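Local coordinates for cutm, flavoprotein of carbon monoxide dehydrogenase (Hydrogenophaga pseudoflava, PDB 1FFV), which binds FAD as the flavoprotein subunit of carbon monoxide dehydrogenase and probably passes electrons from CO oxidation on to an external acceptor, at residues Leu20-Ala32 / Ala46-Pro58. Numbering follows the deposited sequence.
Sequences LLGQLGSDAKLLA and AQPEHLIDINRIP. With FAD (flavin-adenine dinucleotide), chain J.
Strands 28-31 and 50-53 run parallel, their short axes 4.3 Å apart and inclined by 30°, with Ala28 beside His50 and Leu31 beside Asp53. They are the two strands of a beta-alpha-beta unit connected through helix 37-42, in the three-stranded parallel sheet of the FAD-binding domain; strand 7-9 flanks 50-53 on its other side. Five backbone hydrogen bonds, from His50 N to Asp27 O at one end to Ile54 N to Leu31 O at the other, define the pairing; the last is nearly straight (174°).

On the face bearing Ala28, Leu30, His50 and Ile52, helix 20-24 packs almost antiparallel to strand 50-53, its axis 10.1 Å away. Ile52 links the two layers: with CG1 anti to the carbonyl carbon (chi1 -59°), its CD1 meets Leu20 CB at 3.7 Å and also touches Leu21 CD2 and Ala28 CB. Leu24 stands roughly perpendicular to the His50 side chain and sets CD2 over the imidazole, 3.7 Å from the ring centroid, a CH-pi contact. The His50 ring is tied through ND1 to His9 of strand 7-9. On the other face, Leu51 CD2 lies against Lys29 CB, and Leu31 CG meets Leu51 CD1.

Both segments contribute to the FAD pocket. Leu30 O accepts a hydrogen bond from FAD O2B at 2.7 Å, Ala32 N donates to the phosphate oxygen O1A at 3.0 Å, and Ile54 CD1 approaches the adenine amino nitrogen N6A at 3.7 Å. The Lys29 chain kinks at its CB-CG bond and carries NZ to FAD O3B, a hydrogen bond of 2.7 Å.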
loop_
_atom_site.group_PDB
_atom_site.type_symbol
_atom_site.label_atom_id
_atom_site.label_comp_id
_atom_site.label_asym_id
_atom_site.label_seq_id
_atom_site.Cartn_x
_atom_site.Cartn_y
_atom_site.Cartn_z
ATOM N N LEU C 20 7.804 50.360 -10.023
ATOM C CA LEU C 20 7.337 49.128 -10.666
ATOM C C LEU C 20 5.971 49.318 -11.318
ATOM O O LEU C 20 5.731 48.814 -12.420
ATOM C CB LEU C 20 7.278 47.982 -9.656
ATOM C CG LEU C 20 8.608 47.397 -9.185
ATOM C CD1 LEU C 20 8.362 46.482 -8.010
ATOM C CD2 LEU C 20 9.288 46.633 -10.322
ATOM N N LEU C 21 5.080 50.045 -10.644
ATOM C CA LEU C 21 3.752 50.318 -11.185
ATOM C C LEU C 21 3.877 51.090 -12.496
ATOM O O LEU C 21 3.185 50.792 -13.476
ATOM C CB LEU C 21 2.920 51.134 -10.196
ATOM C CG LEU C 21 2.253 50.392 -9.044
ATOM C CD1 LEU C 21 1.658 51.390 -8.077
ATOM C CD2 LEU C 21 1.181 49.454 -9.587
ATOM N N GLY C 22 4.778 52.074 -12.503
ATOM C CA GLY C 22 5.001 52.887 -13.685
ATOM C C GLY C 22 5.658 52.107 -14.805
ATOM O O GLY C 22 5.290 52.248 -15.979
ATOM N N GLN C 23 6.612 51.259 -14.435
ATOM C CA GLN C 23 7.343 50.436 -15.390
ATOM C C GLN C 23 6.502 49.321 -16.013
ATOM O O GLN C 23 6.545 49.104 -17.230
ATOM C CB GLN C 23 8.566 49.829 -14.705
ATOM C CG GLN C 23 9.357 48.853 -15.561
ATOM C CD GLN C 23 10.381 48.079 -14.750
ATOM O OE1 GLN C 23 10.619 46.894 -15.023
ATOM N NE2 GLN C 23 10.977 48.730 -13.743
ATOM N N LEU C 24 5.742 48.616 -15.172
ATOM C CA LEU C 24 4.904 47.500 -15.614
ATOM C C LEU C 24 3.539 47.913 -16.161
ATOM O O LEU C 24 2.946 47.200 -16.975
ATOM C CB LEU C 24 4.750 46.490 -14.474
ATOM C CG LEU C 24 6.077 45.947 -13.932
ATOM C CD1 LEU C 24 5.871 45.217 -12.620
ATOM C CD2 LEU C 24 6.736 45.047 -14.968
ATOM N N GLY C 25 3.034 49.056 -15.702
ATOM C CA GLY C 25 1.750 49.546 -16.178
ATOM C C GLY C 25 0.534 48.781 -15.687
ATOM O O GLY C 25 0.597 48.072 -14.685
ATOM N N SER C 26 -0.565 48.911 -16.432
ATOM C CA SER C 26 -1.851 48.279 -16.125
ATOM C C SER C 26 -1.824 46.758 -15.983
ATOM O O SER C 26 -2.783 46.160 -15.497
ATOM C CB SER C 26 -2.882 48.671 -17.182
ATOM O OG SER C 26 -2.386 48.335 -18.476
ATOM N N ASP C 27 -0.741 46.130 -16.425
ATOM C CA ASP C 27 -0.612 44.682 -16.310
ATOM C C ASP C 27 -0.157 44.265 -14.915
ATOM O O ASP C 27 -0.076 43.075 -14.609
ATOM C CB ASP C 27 0.348 44.142 -17.376
ATOM C CG ASP C 27 -0.261 44.163 -18.772
ATOM O OD1 ASP C 27 -1.507 44.047 -18.895
ATOM O OD2 ASP C 27 0.512 44.290 -19.750
ATOM N N ALA C 28 0.150 45.249 -14.075
ATOM C CA ALA C 28 0.582 44.976 -12.714
ATOM C C ALA C 28 -0.512 45.366 -11.734
ATOM O O ALA C 28 -1.331 46.244 -12.017
ATOM C CB ALA C 28 1.866 45.726 -12.399
ATOM N N LYS C 29 -0.506 44.711 -10.578
ATOM C CA LYS C 29 -1.483 44.964 -9.524
ATOM C C LYS C 29 -0.825 44.836 -8.155
ATOM O O LYS C 29 -0.051 43.910 -7.914
ATOM C CB LYS C 29 -2.651 43.975 -9.641
ATOM C CG LYS C 29 -3.945 44.586 -10.153
ATOM C CD LYS C 29 -4.456 45.582 -9.141
ATOM C CE LYS C 29 -5.771 46.187 -9.540
ATOM N NZ LYS C 29 -6.167 47.148 -8.486
ATOM N N LEU C 30 -1.111 45.786 -7.270
ATOM C CA LEU C 30 -0.549 45.764 -5.921
ATOM C C LEU C 30 -1.173 44.630 -5.116
ATOM O O LEU C 30 -2.395 44.444 -5.135
ATOM C CB LEU C 30 -0.810 47.097 -5.219
ATOM C CG LEU C 30 -0.150 48.342 -5.810
ATOM C CD1 LEU C 30 -0.659 49.592 -5.116
ATOM C CD2 LEU C 30 1.359 48.226 -5.671
ATOM N N LEU C 31 -0.335 43.854 -4.439
ATOM C CA LEU C 31 -0.807 42.746 -3.621
ATOM C C LEU C 31 -0.671 43.152 -2.156
ATOM O O LEU C 31 0.446 43.374 -1.670
ATOM C CB LEU C 31 0.056 41.502 -3.858
ATOM C CG LEU C 31 -0.494 40.082 -3.656
ATOM C CD1 LEU C 31 0.673 39.131 -3.401
ATOM C CD2 LEU C 31 -1.483 40.006 -2.508
ATOM N N ALA C 32 -1.798 43.284 -1.461
ATOM C CA ALA C 32 -1.765 43.629 -0.041
ATOM C C ALA C 32 -2.093 42.344 0.726
ATOM O O ALA C 32 -1.382 41.347 0.581
ATOM C CB ALA C 32 -2.763 44.736 0.264
ATOM N N ALA C 46 -9.859 38.366 -12.443
ATOM C CA ALA C 46 -8.742 39.279 -12.641
ATOM C C ALA C 46 -7.558 38.402 -13.013
ATOM O O ALA C 46 -7.380 37.321 -12.445
ATOM C CB ALA C 46 -8.448 40.045 -11.353
ATOM N N GLN C 47 -6.777 38.843 -13.995
ATOM C CA GLN C 47 -5.609 38.084 -14.438
ATOM C C GLN C 47 -4.405 38.980 -14.698
ATOM O O GLN C 47 -3.907 39.053 -15.824
ATOM C CB GLN C 47 -5.944 37.269 -15.692
ATOM C CG GLN C 47 -7.094 36.305 -15.481
ATOM C CD GLN C 47 -7.382 35.437 -16.687
ATOM O OE1 GLN C 47 -6.688 34.439 -16.906
ATOM N NE2 GLN C 47 -8.417 35.786 -17.451
ATOM N N PRO C 48 -3.934 39.698 -13.660
ATOM C CA PRO C 48 -2.776 40.572 -13.856
ATOM C C PRO C 48 -1.513 39.748 -14.121
ATOM O O PRO C 48 -1.326 38.670 -13.551
ATOM C CB PRO C 48 -2.702 41.340 -12.532
ATOM C CG PRO C 48 -3.247 40.364 -11.540
ATOM C CD PRO C 48 -4.423 39.775 -12.270
ATOM N N GLU C 49 -0.672 40.235 -15.025
ATOM C CA GLU C 49 0.558 39.526 -15.348
ATOM C C GLU C 49 1.667 39.764 -14.321
ATOM O O GLU C 49 2.625 38.998 -14.242
ATOM C CB GLU C 49 0.998 39.863 -16.777
ATOM C CG GLU C 49 0.008 39.306 -17.811
ATOM C CD GLU C 49 0.259 39.760 -19.247
ATOM O OE1 GLU C 49 -0.499 39.304 -20.142
ATOM O OE2 GLU C 49 1.189 40.569 -19.490
ATOM N N HIS C 50 1.486 40.780 -13.484
ATOM C CA HIS C 50 2.461 41.120 -12.455
ATOM C C HIS C 50 1.794 41.475 -11.130
ATOM O O HIS C 50 0.824 42.236 -11.097
ATOM C CB HIS C 50 3.312 42.320 -12.894
ATOM C CG HIS C 50 4.218 42.036 -14.049
ATOM N ND1 HIS C 50 5.531 41.652 -13.886
ATOM C CD2 HIS C 50 4.003 42.091 -15.386
ATOM C CE1 HIS C 50 6.088 41.481 -15.073
ATOM N NE2 HIS C 50 5.183 41.742 -16.000
ATOM N N LEU C 51 2.308 40.911 -10.042
ATOM C CA LEU C 51 1.789 41.218 -8.717
ATOM C C LEU C 51 2.901 41.874 -7.920
ATOM O O LEU C 51 4.000 41.327 -7.791
ATOM C CB LEU C 51 1.294 39.965 -7.988
ATOM C CG LEU C 51 -0.051 39.391 -8.432
ATOM C CD1 LEU C 51 -0.489 38.306 -7.457
ATOM C CD2 LEU C 51 -1.088 40.506 -8.490
ATOM N N ILE C 52 2.634 43.085 -7.447
ATOM C CA ILE C 52 3.611 43.815 -6.660
ATOM C C ILE C 52 3.210 43.713 -5.203
ATOM O O ILE C 52 2.280 44.382 -4.750
ATOM C CB ILE C 52 3.687 45.293 -7.076
ATOM C CG1 ILE C 52 4.061 45.393 -8.550
ATOM C CG2 ILE C 52 4.707 46.038 -6.209
ATOM C CD1 ILE C 52 3.787 46.746 -9.129
ATOM N N ASP C 53 3.911 42.847 -4.487
ATOM C CA ASP C 53 3.658 42.617 -3.073
ATOM C C ASP C 53 4.191 43.779 -2.235
ATOM O O ASP C 53 5.389 44.084 -2.250
ATOM C CB ASP C 53 4.323 41.299 -2.649
ATOM C CG ASP C 53 3.881 40.819 -1.276
ATOM O OD1 ASP C 53 3.309 41.601 -0.486
ATOM O OD2 ASP C 53 4.117 39.632 -0.986
ATOM N N ILE C 54 3.291 44.429 -1.505
ATOM C CA ILE C 54 3.680 45.541 -0.651
ATOM C C ILE C 54 3.698 45.176 0.843
ATOM O O ILE C 54 3.683 46.063 1.692
ATOM C CB ILE C 54 2.792 46.786 -0.904
ATOM C CG1 ILE C 54 1.310 46.432 -0.736
ATOM C CG2 ILE C 54 3.057 47.339 -2.302
ATOM C CD1 ILE C 54 0.366 47.607 -0.898
ATOM N N ASN C 55 3.781 43.878 1.155
ATOM C CA ASN C 55 3.820 43.391 2.546
ATOM C C ASN C 55 5.178 43.507 3.231
ATOM O O ASN C 55 5.283 43.259 4.434
ATOM C CB ASN C 55 3.394 41.917 2.645
ATOM C CG ASN C 55 1.897 41.728 2.610
ATOM O OD1 ASN C 55 1.337 41.462 1.543
ATOM N ND2 ASN C 55 1.242 41.840 3.762
ATOM N N ARG C 56 6.222 43.834 2.475
ATOM C CA ARG C 56 7.561 43.943 3.047
ATOM C C ARG C 56 8.081 45.388 3.086
ATOM O O ARG C 56 9.291 45.633 3.063
ATOM C CB ARG C 56 8.527 43.030 2.281
ATOM C CG ARG C 56 8.128 41.546 2.269
ATOM C CD ARG C 56 8.361 40.863 3.613
ATOM N NE ARG C 56 9.782 40.832 3.971
ATOM N N ILE C 57 7.146 46.333 3.176
ATOM C CA ILE C 57 7.449 47.760 3.235
ATOM C C ILE C 57 7.017 48.264 4.612
ATOM O O ILE C 57 5.836 48.501 4.845
ATOM C CB ILE C 57 6.682 48.523 2.136
ATOM C CG1 ILE C 57 7.046 47.959 0.763
ATOM C CG2 ILE C 57 7.004 49.994 2.189
ATOM C CD1 ILE C 57 6.266 48.569 -0.389
ATOM N N PRO C 58 7.976 48.451 5.538
ATOM C CA PRO C 58 7.694 48.923 6.901
ATOM C C PRO C 58 7.047 50.297 7.034
ATOM O O PRO C 58 6.403 50.587 8.044
ATOM C CB PRO C 58 9.069 48.869 7.577
ATOM C CG PRO C 58 10.008 49.105 6.454
ATOM C CD PRO C 58 9.425 48.274 5.337
HETATM P PA FAD J . -6.060 42.862 -1.613
HETATM O O1A FAD J . -4.685 42.968 -2.131
HETATM O O2A FAD J . -6.707 41.673 -1.678
HETATM O O5B FAD J . -6.798 43.853 -2.452
HETATM C C5B FAD J . -6.369 45.198 -2.518
HETATM C C4B FAD J . -7.004 45.829 -3.750
HETATM O O4B FAD J . -6.713 47.251 -3.584
HETATM C C3B FAD J . -6.331 45.552 -5.068
HETATM O O3B FAD J . -6.978 46.026 -6.193
HETATM C C2B FAD J . -4.967 46.133 -4.764
HETATM O O2B FAD J . -4.212 46.246 -5.923
HETATM C C1B FAD J . -5.340 47.449 -4.158
HETATM N N9A FAD J . -4.576 47.874 -2.998
HETATM C C8A FAD J . -4.346 47.171 -1.843
HETATM N N7A FAD J . -3.608 47.848 -0.966
HETATM C C5A FAD J . -3.343 49.042 -1.586
HETATM C C6A FAD J . -2.598 50.213 -1.149
HETATM N N6A FAD J . -1.996 50.318 0.005
HETATM N N1A FAD J . -2.557 51.225 -2.061
HETATM C C2A FAD J . -3.167 51.161 -3.266
HETATM N N3A FAD J . -3.871 50.138 -3.746
HETATM C C4A FAD J . -3.940 49.097 -2.865
HETATM N N1 FAD J . -14.454 42.849 3.847
HETATM C C2 FAD J . -15.328 43.593 4.508
HETATM O O2 FAD J . -15.234 44.775 4.539
HETATM N N3 FAD J . -16.423 43.040 5.214
HETATM C C4 FAD J . -16.639 41.689 5.251
HETATM O O4 FAD J . -17.587 41.251 5.871
HETATM C C4X FAD J . -15.692 40.856 4.527
HETATM N N5 FAD J . -15.853 39.530 4.526
HETATM C C5X FAD J . -14.942 38.793 3.837
HETATM C C6 FAD J . -15.123 37.410 3.843
HETATM C C7 FAD J . -14.272 36.580 3.187
HETATM C C7M FAD J . -14.497 35.088 3.210
HETATM C C8 FAD J . -13.148 37.120 2.467
HETATM C C8M FAD J . -12.187 36.221 1.726
HETATM C C9 FAD J . -12.946 38.508 2.453
HETATM C C9A FAD J . -13.831 39.337 3.131
HETATM N N10 FAD J . -13.687 40.754 3.154
HETATM C C10 FAD J . -14.582 41.503 3.826
HETATM C "C1'" FAD J . -12.519 41.378 2.449
HETATM C "C2'" FAD J . -11.165 41.833 3.169
HETATM O "O2'" FAD J . -12.006 42.456 4.102
HETATM C "C3'" FAD J . -10.793 42.295 1.773
HETATM O "O3'" FAD J . -9.823 41.411 2.379
HETATM C "C4'" FAD J . -9.552 43.128 1.535
HETATM O "O4'" FAD J . -10.762 43.708 0.946
HETATM C "C5'" FAD J . -8.995 43.581 0.180
HETATM O "O5'" FAD J . -7.927 43.965 1.323
HETATM P P FAD J . -6.570 43.269 1.197
HETATM O O1P FAD J . -5.714 43.924 2.305
HETATM O O2P FAD J . -6.633 41.890 1.305
HETATM O O3P FAD J . -6.063 43.532 -0.161
#